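Local coordinates for protein pyocin S5 (Pseudomonas aeruginosa PAO1, PDB 6THK) that probably kills related bacteria as a channel-forming bacteriocin that depolarises the cytoplasmic membrane, dissipating cellular energy, at residues 214-218 and 287-292; 225-230 and 243-247; 473-477 and 491-495. The protein carries 1 engineered substitution. All coordinates share one frame; numbering follows the deposited sequence.

Contact 1 of 3, residues 214-218 and 287-292; sequences LQMKV and DEIASL. Engineered in segment 214-218: Gln215 (natural residue Glu). With ZN (zinc ion), chain G.
Asp287 meets Leu214 through its methylene: Leu214 CD1 lies 3.5 Å from Asp287 CB, the two side chains crossing at about a right angle. The first torsion of Leu214, which sets CG opposite the backbone N (chi1 176°), sends the branch across to the other helix. Glu288 packs its CG loosely on Val218 CG2, while the extended chain carries the carboxylate on to the zinc ion, which OE2 binds at 2.1 Å. Glu221, on the same helix as 214-218, supplies the second protein ligand, and OE1 of Glu288 is held by a salt bridge to Lys255. The zinc ion thus joins helix 214-227 to helix 272-338, whose short segments cross at 70° with axes 10.0 Å apart, within a region predicted to be largely coiled coil. Lys217 lays its aliphatic chain beside the metal, with CE 3.6 Å from the zinc ion. Farther on, Ser291 OG donates a hydrogen bond of 3.0 Å to OE1 of the engineered Gln215, approaching from above the amide plane, 39° out of it; Val218 CG2 lies beside the same hydroxyl. Leu292 ends the row, its CD2 3.7 Å from Val218 CG1.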
# COMPACT_ATOMS: atom_id res chain seq x y z
N LEU A 214 -3.32 -9.02 7.76
CA LEU A 214 -2.71 -8.63 6.51
C LEU A 214 -2.88 -7.20 6.04
O LEU A 214 -1.89 -6.53 5.87
CB LEU A 214 -3.20 -9.53 5.40
CG LEU A 214 -2.73 -9.17 4.01
CD1 LEU A 214 -1.67 -10.18 3.65
CD2 LEU A 214 -3.91 -9.27 3.08
N GLN A 215 -4.10 -6.76 5.79
CA GLN A 215 -4.30 -5.42 5.27
C GLN A 215 -3.68 -4.35 6.13
O GLN A 215 -3.00 -3.49 5.64
CB GLN A 215 -5.77 -5.10 5.09
CG GLN A 215 -6.40 -5.59 3.79
CD GLN A 215 -5.68 -5.16 2.54
OE1 GLN A 215 -5.26 -5.98 1.74
NE2 GLN A 215 -5.57 -3.87 2.34
N MET A 216 -3.89 -4.44 7.42
CA MET A 216 -3.37 -3.44 8.32
C MET A 216 -1.88 -3.50 8.36
O MET A 216 -1.23 -2.50 8.52
CB MET A 216 -3.94 -3.65 9.70
CG MET A 216 -5.35 -4.21 9.68
SD MET A 216 -6.50 -3.10 8.88
CE MET A 216 -7.74 -4.24 8.30
N LYS A 217 -1.32 -4.69 8.24
CA LYS A 217 0.12 -4.80 8.27
C LYS A 217 0.81 -4.12 7.10
O LYS A 217 1.81 -3.43 7.28
CB LYS A 217 0.53 -6.27 8.33
CG LYS A 217 2.02 -6.52 8.22
CD LYS A 217 2.72 -6.28 9.55
CE LYS A 217 4.21 -6.08 9.35
NZ LYS A 217 4.95 -6.23 10.64
N VAL A 218 0.26 -4.28 5.90
CA VAL A 218 0.86 -3.67 4.72
C VAL A 218 0.87 -2.15 4.84
O VAL A 218 1.85 -1.51 4.51
CB VAL A 218 0.12 -4.08 3.43
CG1 VAL A 218 0.65 -3.31 2.25
CG2 VAL A 218 0.26 -5.57 3.20
N ASP A 287 0.58 -13.12 -0.29
CA ASP A 287 -0.57 -12.41 0.22
C ASP A 287 -0.31 -10.90 0.27
O ASP A 287 -1.14 -10.11 -0.17
CB ASP A 287 -0.96 -12.97 1.60
CG ASP A 287 -1.52 -14.38 1.60
OD1 ASP A 287 -1.48 -15.04 0.53
OD2 ASP A 287 -1.97 -14.85 2.67
N GLU A 288 0.88 -10.50 0.76
CA GLU A 288 1.33 -9.11 0.83
C GLU A 288 1.52 -8.52 -0.53
O GLU A 288 1.06 -7.40 -0.75
CB GLU A 288 2.65 -9.01 1.59
CG GLU A 288 2.44 -9.12 3.09
CD GLU A 288 3.66 -8.92 3.96
OE1 GLU A 288 4.75 -8.71 3.41
OE2 GLU A 288 3.52 -8.98 5.20
N ILE A 289 2.18 -9.25 -1.45
CA ILE A 289 2.42 -8.78 -2.83
C ILE A 289 1.10 -8.52 -3.54
O ILE A 289 0.97 -7.50 -4.22
CB ILE A 289 3.34 -9.75 -3.62
CG1 ILE A 289 4.80 -9.65 -3.11
CG2 ILE A 289 3.29 -9.46 -5.13
CD1 ILE A 289 5.60 -10.94 -3.17
N ALA A 290 0.12 -9.42 -3.38
CA ALA A 290 -1.19 -9.29 -3.98
C ALA A 290 -1.94 -8.08 -3.40
O ALA A 290 -2.62 -7.38 -4.15
CB ALA A 290 -1.99 -10.57 -3.79
N SER A 291 -1.79 -7.82 -2.09
CA SER A 291 -2.40 -6.67 -1.42
C SER A 291 -1.78 -5.39 -1.98
O SER A 291 -2.50 -4.42 -2.24
CB SER A 291 -2.18 -6.73 0.08
OG SER A 291 -2.47 -5.47 0.67
N LEU A 292 -0.45 -5.38 -2.15
CA LEU A 292 0.29 -4.26 -2.71
C LEU A 292 -0.08 -4.01 -4.16
O LEU A 292 -0.21 -2.87 -4.57
CB LEU A 292 1.80 -4.51 -2.60
CG LEU A 292 2.45 -4.25 -1.25
CD1 LEU A 292 3.83 -4.81 -1.23
CD2 LEU A 292 2.53 -2.76 -0.94
ZN ZN G . 5.01 -8.06 6.44

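Contact 2 of 3, residues 225-230 and 243-247; sequences AGSALP and RATRL
Arg243 and Pro230 make the polar part of this contact. The guanidinium meets the carbonyl end-on, NH1 and NH2 both donating to Pro230 O, and the distance is 2.9 Å from Arg243 NH1 to Pro230 O as it is from Arg243 NH2. The N-H...O angle is 143° in both bonds, the bend expected when two donors share one acceptor. The oxygen lies in the guanidinium plane, and the pair of bonds fixes the rotation of the group. The arginine chain runs extended from the helix, with CG opposite the backbone N (chi1 179°), and turns only at chi3 (-88°) to present its end to the loop.

A flat-face contact accompanies the bonds: Leu229 CB sits 3.8 Å above the guanidinium plane, over its centre, and the two side chains slide past each other in opposite directions.

The apolar contacts centre on Leu247. Its CD2 touches Ala225 CB at 3.7 Å and also meets Leu229 CD1 at 3.8 Å, the two leucines reaching tip to tip. Leu229 CD1 also lies against the CG and CD methylenes of Arg243. The other methyl of Leu247, CD1, rests 3.9 Å from Gly226 CA, against bare backbone.

The contact joins the arms of a helix-loop-helix connection, helix 237-267 holding the loop carbonyl at the surface; Ala244 packs on Leu299 and Thr245 on both Leu296 and Leu299 of helix 272-338.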
# COMPACT_ATOMS: atom_id res chain seq x y z
N ALA A 225 8.22 2.78 5.69
CA ALA A 225 9.03 3.11 4.54
C ALA A 225 8.89 4.61 4.28
O ALA A 225 9.84 5.27 3.88
CB ALA A 225 8.59 2.31 3.34
N GLY A 226 7.68 5.11 4.49
CA GLY A 226 7.35 6.51 4.25
C GLY A 226 8.05 7.49 5.18
O GLY A 226 8.26 8.64 4.80
N SER A 227 8.41 7.05 6.41
CA SER A 227 9.07 7.88 7.44
C SER A 227 10.46 8.33 7.03
O SER A 227 10.89 9.41 7.43
CB SER A 227 9.14 7.16 8.78
OG SER A 227 10.00 6.03 8.77
N ALA A 228 11.15 7.49 6.25
CA ALA A 228 12.50 7.76 5.75
C ALA A 228 12.52 9.01 4.86
O ALA A 228 13.52 9.72 4.81
CB ALA A 228 13.01 6.56 4.97
N LEU A 229 11.38 9.25 4.18
CA LEU A 229 11.16 10.32 3.22
C LEU A 229 11.06 11.74 3.82
O LEU A 229 10.44 11.93 4.88
CB LEU A 229 9.92 9.98 2.36
CG LEU A 229 10.05 8.74 1.48
CD1 LEU A 229 8.70 8.18 1.14
CD2 LEU A 229 10.82 9.03 0.21
N PRO A 230 11.68 12.74 3.14
CA PRO A 230 11.62 14.12 3.64
C PRO A 230 10.22 14.77 3.52
O PRO A 230 9.39 14.28 2.74
CB PRO A 230 12.65 14.85 2.76
CG PRO A 230 13.42 13.78 2.06
CD PRO A 230 12.45 12.67 1.89
N ARG A 243 4.68 9.69 -4.99
CA ARG A 243 5.41 9.20 -3.83
C ARG A 243 4.81 7.88 -3.34
O ARG A 243 5.56 6.95 -3.06
CB ARG A 243 5.44 10.27 -2.72
CG ARG A 243 6.15 9.83 -1.44
CD ARG A 243 6.24 10.95 -0.42
NE ARG A 243 7.43 11.79 -0.61
CZ ARG A 243 7.93 12.60 0.32
NH1 ARG A 243 7.34 12.71 1.51
NH2 ARG A 243 9.02 13.32 0.07
N ALA A 244 3.46 7.78 -3.27
CA ALA A 244 2.79 6.55 -2.81
C ALA A 244 3.01 5.43 -3.81
O ALA A 244 3.18 4.29 -3.39
CB ALA A 244 1.32 6.80 -2.60
N THR A 245 3.02 5.75 -5.12
CA THR A 245 3.27 4.79 -6.19
C THR A 245 4.70 4.24 -6.08
O THR A 245 4.91 3.05 -6.28
CB THR A 245 2.91 5.40 -7.54
OG1 THR A 245 1.52 5.75 -7.53
CG2 THR A 245 3.17 4.46 -8.70
N ARG A 246 5.66 5.11 -5.69
CA ARG A 246 7.05 4.72 -5.53
C ARG A 246 7.25 3.75 -4.37
O ARG A 246 7.99 2.77 -4.52
CB ARG A 246 7.97 5.94 -5.41
CG ARG A 246 8.48 6.40 -6.76
CD ARG A 246 9.34 7.65 -6.69
NE ARG A 246 8.84 8.70 -7.60
CZ ARG A 246 9.13 8.79 -8.90
NH1 ARG A 246 9.93 7.89 -9.47
NH2 ARG A 246 8.62 9.76 -9.63
N LEU A 247 6.55 3.98 -3.25
CA LEU A 247 6.62 3.11 -2.08
C LEU A 247 6.09 1.72 -2.38
O LEU A 247 6.75 0.73 -2.08
CB LEU A 247 5.87 3.72 -0.88
CG LEU A 247 6.54 4.89 -0.15
CD1 LEU A 247 5.67 5.36 0.97
CD2 LEU A 247 7.89 4.49 0.40

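Contact 3 of 3, residues 473-477 and 491-495; sequences ALVMA and ANNLV
Ala477 and Ala491 mark the closest backbone approach of two nearly antiparallel helices, their CA atoms 4.7 Å apart, with segment axes 8.4 Å apart and an angle of 158° between their directions. Small side chains permit this spacing. Ala491 CB presses against the opposite main chain, 3.4 Å from Ala477 CA, and the two methyls stand side by side, Ala477 CB lying 3.8 Å from Ala491 CB. One turn along the same helix, Val495 does likewise: CG2, set opposite its own carbonyl carbon, points into the neighbouring backbone and comes 3.6 Å from Ala473 O, touching the methyl of Ala473 as well. The two helices form an antiparallel helical hairpin, helix 468-481 leading through a short turn into helix 485-498, within the colicin pore-forming domain. The first of these helices falls largely in a stretch predicted to span the membrane, consistent with its wholly apolar facing residues. On one flank, Met476 bends at chi3 (-73°) and brings CE to 4.0 Å from Leu494 CD2, the side chains crossing obliquely; Met345 of helix 340-353 packs against both residues. On another flank, Leu474 and Asn492, whose side chains leave their helices away from the partner segment, both touch Leu375 of helix 361-378, and Asn492 also touches His371, a ligand of a zinc ion.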
# COMPACT_ATOMS: atom_id res chain seq x y z
N ALA A 473 -23.77 51.76 -33.79
CA ALA A 473 -23.68 52.98 -33.01
C ALA A 473 -24.95 53.18 -32.18
O ALA A 473 -24.85 53.59 -31.02
CB ALA A 473 -23.45 54.17 -33.93
N LEU A 474 -26.15 52.94 -32.76
CA LEU A 474 -27.43 53.08 -32.04
C LEU A 474 -27.51 52.04 -30.91
O LEU A 474 -28.00 52.36 -29.82
CB LEU A 474 -28.61 52.96 -33.01
CG LEU A 474 -30.01 53.16 -32.45
CD1 LEU A 474 -30.15 54.48 -31.71
CD2 LEU A 474 -31.03 53.11 -33.57
N VAL A 475 -26.96 50.85 -31.16
CA VAL A 475 -26.92 49.78 -30.18
C VAL A 475 -26.05 50.22 -29.01
O VAL A 475 -26.44 50.08 -27.86
CB VAL A 475 -26.34 48.49 -30.78
CG1 VAL A 475 -25.76 47.62 -29.70
CG2 VAL A 475 -27.41 47.75 -31.56
N MET A 476 -24.87 50.75 -29.31
CA MET A 476 -23.97 51.26 -28.28
C MET A 476 -24.58 52.41 -27.52
O MET A 476 -24.39 52.48 -26.32
CB MET A 476 -22.62 51.67 -28.85
CG MET A 476 -21.85 50.52 -29.39
SD MET A 476 -20.12 50.93 -29.60
CE MET A 476 -20.17 52.02 -31.05
N ALA A 477 -25.35 53.28 -28.21
CA ALA A 477 -26.03 54.41 -27.57
C ALA A 477 -27.08 53.94 -26.55
O ALA A 477 -27.10 54.39 -25.41
CB ALA A 477 -26.65 55.31 -28.62
N ALA A 491 -21.80 58.07 -27.42
CA ALA A 491 -22.35 57.21 -28.46
C ALA A 491 -23.36 57.98 -29.28
O ALA A 491 -23.37 57.86 -30.50
CB ALA A 491 -22.97 55.96 -27.85
N ASN A 492 -24.16 58.82 -28.61
CA ASN A 492 -25.13 59.71 -29.23
C ASN A 492 -24.44 60.64 -30.23
O ASN A 492 -24.98 60.85 -31.32
CB ASN A 492 -25.94 60.47 -28.16
CG ASN A 492 -26.90 61.51 -28.69
OD1 ASN A 492 -26.72 62.71 -28.47
ND2 ASN A 492 -27.93 61.06 -29.40
N ASN A 493 -23.23 61.16 -29.90
CA ASN A 493 -22.44 62.01 -30.79
C ASN A 493 -22.04 61.23 -32.02
O ASN A 493 -22.26 61.71 -33.12
CB ASN A 493 -21.20 62.55 -30.09
CG ASN A 493 -21.45 63.53 -28.97
OD1 ASN A 493 -20.56 63.77 -28.14
ND2 ASN A 493 -22.65 64.13 -28.90
N LEU A 494 -21.53 59.99 -31.85
CA LEU A 494 -21.16 59.11 -32.96
C LEU A 494 -22.33 58.84 -33.92
O LEU A 494 -22.12 58.89 -35.12
CB LEU A 494 -20.54 57.81 -32.47
CG LEU A 494 -20.04 56.79 -33.52
CD1 LEU A 494 -18.91 57.37 -34.39
CD2 LEU A 494 -19.59 55.50 -32.83
N VAL A 495 -23.55 58.57 -33.39
CA VAL A 495 -24.75 58.32 -34.21
C VAL A 495 -24.99 59.55 -35.11
O VAL A 495 -25.01 59.40 -36.33
CB VAL A 495 -26.01 57.99 -33.36
CG1 VAL A 495 -27.26 57.91 -34.22
CG2 VAL A 495 -25.82 56.70 -32.58

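From the N terminus, the chain first reaches contact 1 at 214-218 and then, still on helix 214-227, the opening side of contact 2. Contact 2 closes soon afterwards at 243-247 on helix 237-267, making a short loop nested inside the longer one that contact 1 closes at 287-292. Together they tie three successive helices, 214-227, 237-267 and 272-338; the centres of the two contacts lie about 17 Å apart. Long helix 272-338 runs on to the pore-forming region, where contact 3 comes in series and closes a short loop between consecutive helices 468-481 and 485-498, its centre about 75 Å from that of contact 1 and about 66 Å from that of contact 2.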